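Local structure of capsule biosynthesis protein capD (Bacillus anthracis, 3G9K) at the interface of chains A and B. The protein cleaves the poly-gamma-D-glutamate capsule and, as a transpeptidase, joins it through an amide bond to meso-diaminopimelic acid of the peptidoglycan. Residues are numbered along the deposited sequence; one frame, centred on the assembly and turned at random. Chains: chain A, Capsule biosynthesis protein capD; chain B, Capsule biosynthesis protein capD.

Contact 1: the interface of chains A and B. Residues chain A 235, 241, 245; chain B 61, 63, 83, 86-87.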
ATOM      1  N   THR A 235      -4.329  -1.311 -13.077  1.00 21.80           N
ATOM      2  CA  THR A 235      -3.405  -1.648 -12.004  1.00 22.34           C
ATOM      3  C   THR A 235      -2.009  -1.023 -12.213  1.00 22.14           C
ATOM      4  O   THR A 235      -1.771  -0.290 -13.173  1.00 22.32           O
ATOM      5  CB  THR A 235      -3.413  -3.185 -11.733  1.00 22.12           C
ATOM      6  OG1 THR A 235      -2.676  -3.499 -10.516  1.00 22.32           O
ATOM      7  CG2 THR A 235      -2.889  -3.959 -12.925  1.00 20.06           C
ATOM      8  N   SER A 241       3.842  -4.289  -9.392  1.00 24.89           N
ATOM      9  CA  SER A 241       3.501  -5.653  -9.824  1.00 24.68           C
ATOM     10  C   SER A 241       2.012  -5.893 -10.101  1.00 22.54           C
ATOM     11  O   SER A 241       1.474  -6.942  -9.830  1.00 22.93           O
ATOM     12  CB  SER A 241       4.017  -6.624  -8.770  1.00 24.54           C
ATOM     13  OG  SER A 241       5.433  -6.605  -8.831  1.00 26.46           O
ATOM     14  N   LEU A 245      -0.364  -9.533 -10.528  1.00 22.54           N
ATOM     15  CA  LEU A 245      -1.658  -9.717  -9.868  1.00 23.02           C
ATOM     16  C   LEU A 245      -2.739 -10.058 -10.875  1.00 23.15           C
ATOM     17  O   LEU A 245      -3.504 -11.003 -10.670  1.00 21.87           O
ATOM     18  CB  LEU A 245      -2.040  -8.443  -9.101  1.00 22.95           C
ATOM     19  CG  LEU A 245      -3.483  -8.325  -8.622  1.00 23.22           C
ATOM     20  CD1 LEU A 245      -3.948  -9.538  -7.804  1.00 25.48           C
ATOM     21  CD2 LEU A 245      -3.602  -7.011  -7.820  1.00 24.00           C
TER
ATOM     22  N   ALA B  61       0.654  -3.274  -5.566  1.00 20.40           N
ATOM     23  CA  ALA B  61      -0.252  -3.307  -6.681  1.00 20.80           C
ATOM     24  C   ALA B  61      -1.622  -2.639  -6.459  1.00 19.15           C
ATOM     25  O   ALA B  61      -2.612  -3.279  -6.492  1.00 19.90           O
ATOM     26  CB  ALA B  61      -0.423  -4.695  -7.140  1.00 20.27           C
ATOM     27  N   THR B  63      -5.012  -1.124  -7.287  1.00 18.79           N
ATOM     28  CA  THR B  63      -5.839  -1.679  -8.338  1.00 19.57           C
ATOM     29  C   THR B  63      -7.260  -1.078  -8.257  1.00 20.20           C
ATOM     30  O   THR B  63      -7.759  -0.764  -7.173  1.00 17.70           O
ATOM     31  CB  THR B  63      -5.844  -3.246  -8.243  1.00 19.55           C
ATOM     32  OG1 THR B  63      -4.512  -3.742  -8.443  1.00 19.92           O
ATOM     33  CG2 THR B  63      -6.797  -3.945  -9.298  1.00 18.43           C
ATOM     34  N   PRO B  83       0.266 -10.069  -4.178  1.00 22.66           N
ATOM     35  CA  PRO B  83      -0.679 -10.676  -5.121  1.00 23.24           C
ATOM     36  C   PRO B  83      -1.201 -12.034  -4.701  1.00 22.78           C
ATOM     37  O   PRO B  83      -2.283 -12.409  -5.107  1.00 23.30           O
ATOM     38  CB  PRO B  83       0.105 -10.759  -6.410  1.00 23.15           C
ATOM     39  CG  PRO B  83       1.495 -10.782  -6.009  1.00 25.31           C
ATOM     40  CD  PRO B  83       1.615  -9.972  -4.744  1.00 23.42           C
ATOM     41  N   LEU B  86      -4.141 -10.888  -2.499  1.00 19.82           N
ATOM     42  CA  LEU B  86      -5.272 -10.325  -3.218  1.00 19.41           C
ATOM     43  C   LEU B  86      -6.016 -11.298  -4.130  1.00 19.46           C
ATOM     44  O   LEU B  86      -7.225 -11.151  -4.329  1.00 17.71           O
ATOM     45  CB  LEU B  86      -4.851  -9.068  -3.998  1.00 19.12           C
ATOM     46  CG  LEU B  86      -4.519  -7.840  -3.114  1.00 18.74           C
ATOM     47  CD1 LEU B  86      -3.868  -6.710  -3.909  1.00 19.13           C
ATOM     48  CD2 LEU B  86      -5.772  -7.324  -2.336  1.00 16.79           C
ATOM     49  N   THR B  87      -5.307 -12.275  -4.714  1.00 19.83           N
ATOM     50  CA  THR B  87      -5.941 -13.120  -5.742  1.00 19.86           C
ATOM     51  C   THR B  87      -7.095 -13.985  -5.219  1.00 19.49           C
ATOM     52  O   THR B  87      -8.169 -13.912  -5.786  1.00 20.93           O
ATOM     53  CB  THR B  87      -4.904 -13.946  -6.531  1.00 19.16           C
ATOM     54  OG1 THR B  87      -4.072 -13.055  -7.238  1.00 19.33           O
ATOM     55  CG2 THR B  87      -5.562 -14.928  -7.513  1.00 19.27           C
TER
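A:Thr235 and B:Thr63 meet through their side-chain hydroxyls, OG1 to OG1 at 2.8 Å, in a hydrogen bond across the boundary between the large and small chains. The two side chains lie next to each other and point the same way, consistent with their pairing in an antiparallel beta bridge. Different first torsions bring the oxygens together: OG1 of A:Thr235 stands opposite its backbone N (chi1 -170°), whereas OG1 of B:Thr63 is anti to the carbonyl carbon (chi1 -62°). The hydroxyl of B:Thr63 is also the donor to the backbone carbonyl O of B:Ala61, with OG1 to O at 2.8 Å; it approaches from above the carbonyl plane, 46° out of it. OG1 of B:Thr63 thus takes part in both bonds, and the direction of the interchain one is not decided.

The apolar part of the contact is built on A:Leu245, which buries 69 Å² against chain B. Its two methyl branches divide the work. CD2 packs 3.9 Å from CD1 of B:Leu86 and also meets CB of B:Ala61 and OG1 of B:Thr63. CD1 turns towards B:Thr87, lying 3.6 Å from its OG1, and reaches CB of B:Leu86 as well. Nearer the backbone, CB of B:Pro83 rests 4.0 Å from CA of A:Leu245.

Within chain B, OG1 of B:Thr87 donates to the carbonyl O of B:Pro83 at 2.9 Å. This bond spans one helical turn and fixes the hydroxyl beside the leucine methyl.

In the fold, the bridge pairs the end of strand 231-235 of chain A with the start of strand 63-67 of chain B, bringing beta structure of the two chains together there. Alongside this junction, helix 242-254 of chain A packs against the start of helix 82-94 of chain B.

Contact 2: the interface of chains A and B. Residues chain A 60-61, 145, 152, 160; chain B 20, 24, 34.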
ATOM      1  N   LEU A  60       3.340   5.956  11.414  1.00 18.54           N
ATOM      2  CA  LEU A  60       4.712   6.289  11.014  1.00 19.12           C
ATOM      3  C   LEU A  60       5.642   5.117  10.763  1.00 19.65           C
ATOM      4  O   LEU A  60       6.625   5.243   9.997  1.00 19.90           O
ATOM      5  CB  LEU A  60       5.299   7.226  12.073  1.00 19.75           C
ATOM      6  CG  LEU A  60       5.466   6.624  13.475  1.00 18.96           C
ATOM      7  CD1 LEU A  60       6.998   6.328  13.684  1.00 20.58           C
ATOM      8  CD2 LEU A  60       4.920   7.513  14.580  1.00 19.05           C
ATOM      9  N   HIS A  61       5.302   3.972  11.340  1.00 18.76           N
ATOM     10  CA  HIS A  61       6.060   2.733  11.105  1.00 17.92           C
ATOM     11  C   HIS A  61       5.914   2.264   9.698  1.00 16.65           C
ATOM     12  O   HIS A  61       6.808   1.609   9.185  1.00 16.61           O
ATOM     13  CB  HIS A  61       5.627   1.603  12.047  1.00 18.55           C
ATOM     14  CG  HIS A  61       4.149   1.374  12.120  1.00 18.49           C
ATOM     15  ND1 HIS A  61       3.305   2.199  12.844  1.00 21.52           N
ATOM     16  CD2 HIS A  61       3.368   0.434  11.557  1.00 21.26           C
ATOM     17  CE1 HIS A  61       2.070   1.752  12.735  1.00 20.30           C
ATOM     18  NE2 HIS A  61       2.082   0.669  11.977  1.00 20.60           N
ATOM     19  N   LEU A 145       6.918  -0.900  17.664  1.00 24.59           N
ATOM     20  CA  LEU A 145       8.089  -0.329  18.307  1.00 25.00           C
ATOM     21  C   LEU A 145       8.811  -1.399  19.140  1.00 25.92           C
ATOM     22  O   LEU A 145      10.048  -1.523  19.091  1.00 25.58           O
ATOM     23  CB  LEU A 145       7.696   0.846  19.195  1.00 24.15           C
ATOM     24  CG  LEU A 145       7.417   2.165  18.461  1.00 22.34           C
ATOM     25  CD1 LEU A 145       6.742   3.148  19.355  1.00 17.96           C
ATOM     26  CD2 LEU A 145       8.738   2.728  17.948  1.00 20.07           C
ATOM     27  N   ILE A 152      16.429  -0.780  15.932  1.00 21.95           N
ATOM     28  CA  ILE A 152      16.376   0.685  15.689  1.00 21.67           C
ATOM     29  C   ILE A 152      16.652   1.577  16.871  1.00 22.18           C
ATOM     30  O   ILE A 152      16.947   2.746  16.682  1.00 21.39           O
ATOM     31  CB  ILE A 152      15.001   1.113  15.085  1.00 20.99           C
ATOM     32  CG1 ILE A 152      13.871   1.148  16.114  1.00 21.05           C
ATOM     33  CG2 ILE A 152      14.626   0.173  13.966  1.00 19.97           C
ATOM     34  CD1 ILE A 152      12.553   1.671  15.524  1.00 21.88           C
ATOM     35  N   PHE A 160       9.712   7.911  21.144  1.00 22.97           N
ATOM     36  CA  PHE A 160       9.053   6.643  20.853  1.00 24.12           C
ATOM     37  C   PHE A 160       9.290   5.583  21.913  1.00 24.74           C
ATOM     38  O   PHE A 160       8.571   4.583  21.950  1.00 25.62           O
ATOM     39  CB  PHE A 160       9.562   6.088  19.526  1.00 23.43           C
ATOM     40  CG  PHE A 160       9.396   7.039  18.387  1.00 22.61           C
ATOM     41  CD1 PHE A 160       8.129   7.301  17.865  1.00 23.15           C
ATOM     42  CD2 PHE A 160      10.493   7.680  17.836  1.00 22.60           C
ATOM     43  CE1 PHE A 160       7.975   8.177  16.804  1.00 20.43           C
ATOM     44  CE2 PHE A 160      10.348   8.558  16.778  1.00 21.50           C
ATOM     45  CZ  PHE A 160       9.081   8.778  16.232  1.00 21.25           C
TER
ATOM     46  N   LEU B  20       7.814   2.512   3.490  1.00 17.57           N
ATOM     47  CA  LEU B  20       9.210   2.662   3.869  1.00 18.72           C
ATOM     48  C   LEU B  20      10.008   1.378   3.590  1.00 19.70           C
ATOM     49  O   LEU B  20      11.174   1.320   3.772  1.00 18.44           O
ATOM     50  CB  LEU B  20       9.359   2.988   5.335  1.00 18.25           C
ATOM     51  CG  LEU B  20       8.717   4.215   5.920  1.00 16.25           C
ATOM     52  CD1 LEU B  20       8.948   4.293   7.372  1.00 19.28           C
ATOM     53  CD2 LEU B  20       9.137   5.438   5.225  1.00 18.25           C
ATOM     54  N   PHE B  24       9.429   1.109  10.038  1.00 24.65           N
ATOM     55  CA  PHE B  24      10.397   2.202  10.230  1.00 23.92           C
ATOM     56  C   PHE B  24      11.597   2.177   9.277  1.00 22.86           C
ATOM     57  O   PHE B  24      12.696   2.585   9.670  1.00 22.12           O
ATOM     58  CB  PHE B  24      10.986   2.149  11.638  1.00 24.16           C
ATOM     59  CG  PHE B  24       9.984   1.903  12.681  1.00 23.34           C
ATOM     60  CD1 PHE B  24       9.680   0.600  13.079  1.00 24.59           C
ATOM     61  CD2 PHE B  24       9.307   2.944  13.251  1.00 22.76           C
ATOM     62  CE1 PHE B  24       8.743   0.373  14.050  1.00 24.50           C
ATOM     63  CE2 PHE B  24       8.369   2.719  14.232  1.00 24.72           C
ATOM     64  CZ  PHE B  24       8.089   1.419  14.626  1.00 24.05           C
ATOM     65  N   PHE B  34      11.626   8.783   9.725  1.00 17.38           N
ATOM     66  CA  PHE B  34      12.365   7.573   9.461  1.00 17.55           C
ATOM     67  C   PHE B  34      12.688   7.447   7.975  1.00 17.18           C
ATOM     68  O   PHE B  34      11.847   7.723   7.126  1.00 15.85           O
ATOM     69  CB  PHE B  34      11.564   6.349   9.972  1.00 18.16           C
ATOM     70  CG  PHE B  34      11.604   6.180  11.478  1.00 18.25           C
ATOM     71  CD1 PHE B  34      12.764   5.763  12.115  1.00 21.57           C
ATOM     72  CD2 PHE B  34      10.509   6.456  12.254  1.00 18.74           C
ATOM     73  CE1 PHE B  34      12.825   5.656  13.509  1.00 19.15           C
ATOM     74  CE2 PHE B  34      10.549   6.320  13.644  1.00 19.57           C
ATOM     75  CZ  PHE B  34      11.711   5.897  14.265  1.00 20.19           C
TER
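The ring of B:Phe24 is clamped between two groups of chain A. CB of A:His61 lies over one face, 3.8 Å from the ring centroid, and the CD1 methyl of A:Ile152 covers the opposite face at 4.0 Å; both are CH-pi contacts displaced towards the rim. CG of A:His61 sits between its backbone N and carbonyl carbon (chi1 49°), turning the imidazole away and presenting CB to the ring. CD2 of B:Phe34 lies in plane at the edge of the B:Phe24 ring, while CD2 of B:Phe24 stands over a face of B:Phe34, so the two meet edge to face. At the outer end of the B:Phe24 ring, CD2 of A:Leu145 is 3.6 Å from CZ, the two side chains crossing at about a right angle.

B:Phe34 extends the apolar cluster towards A:Leu60, whose CD1 is 3.6 Å from CE2 of the ring. A:Phe160 and B:Phe34 come towards each other from opposite directions, with CE2 of A:Phe160 3.9 Å from CE2 of B:Phe34.

The polar tie is a backbone hydrogen bond: N of B:Phe24 donates to O of A:His61 at 2.8 Å. The angle at the hydrogen is 153°, and the donor lies in the carbonyl plane, on a lone pair (C=O...N 131°).

In the fold, the loop bearing B:Phe24 and short strand 33-34 of chain B press against the segment following helix 44-58, helix 139-152 and the 3-10 turn 158-160 of chain A.

Contact 1 and contact 2 are about 26 Å apart between the centres of their C-alpha atoms, with no shared residue or secondary-structure element. Contact 1 joins the chains through a beta junction and a helix pair, whereas contact 2 packs two aromatic side chains of chain B against a helix, a 3-10 turn and a loop of chain A. Both belong to the boundary between two chains made from one precursor and would help hold them together as one enzyme. The centre of contact 1 is about 12 Å from the nucleophile B:Thr1; the structure alone does not show whether its packing supports the active site.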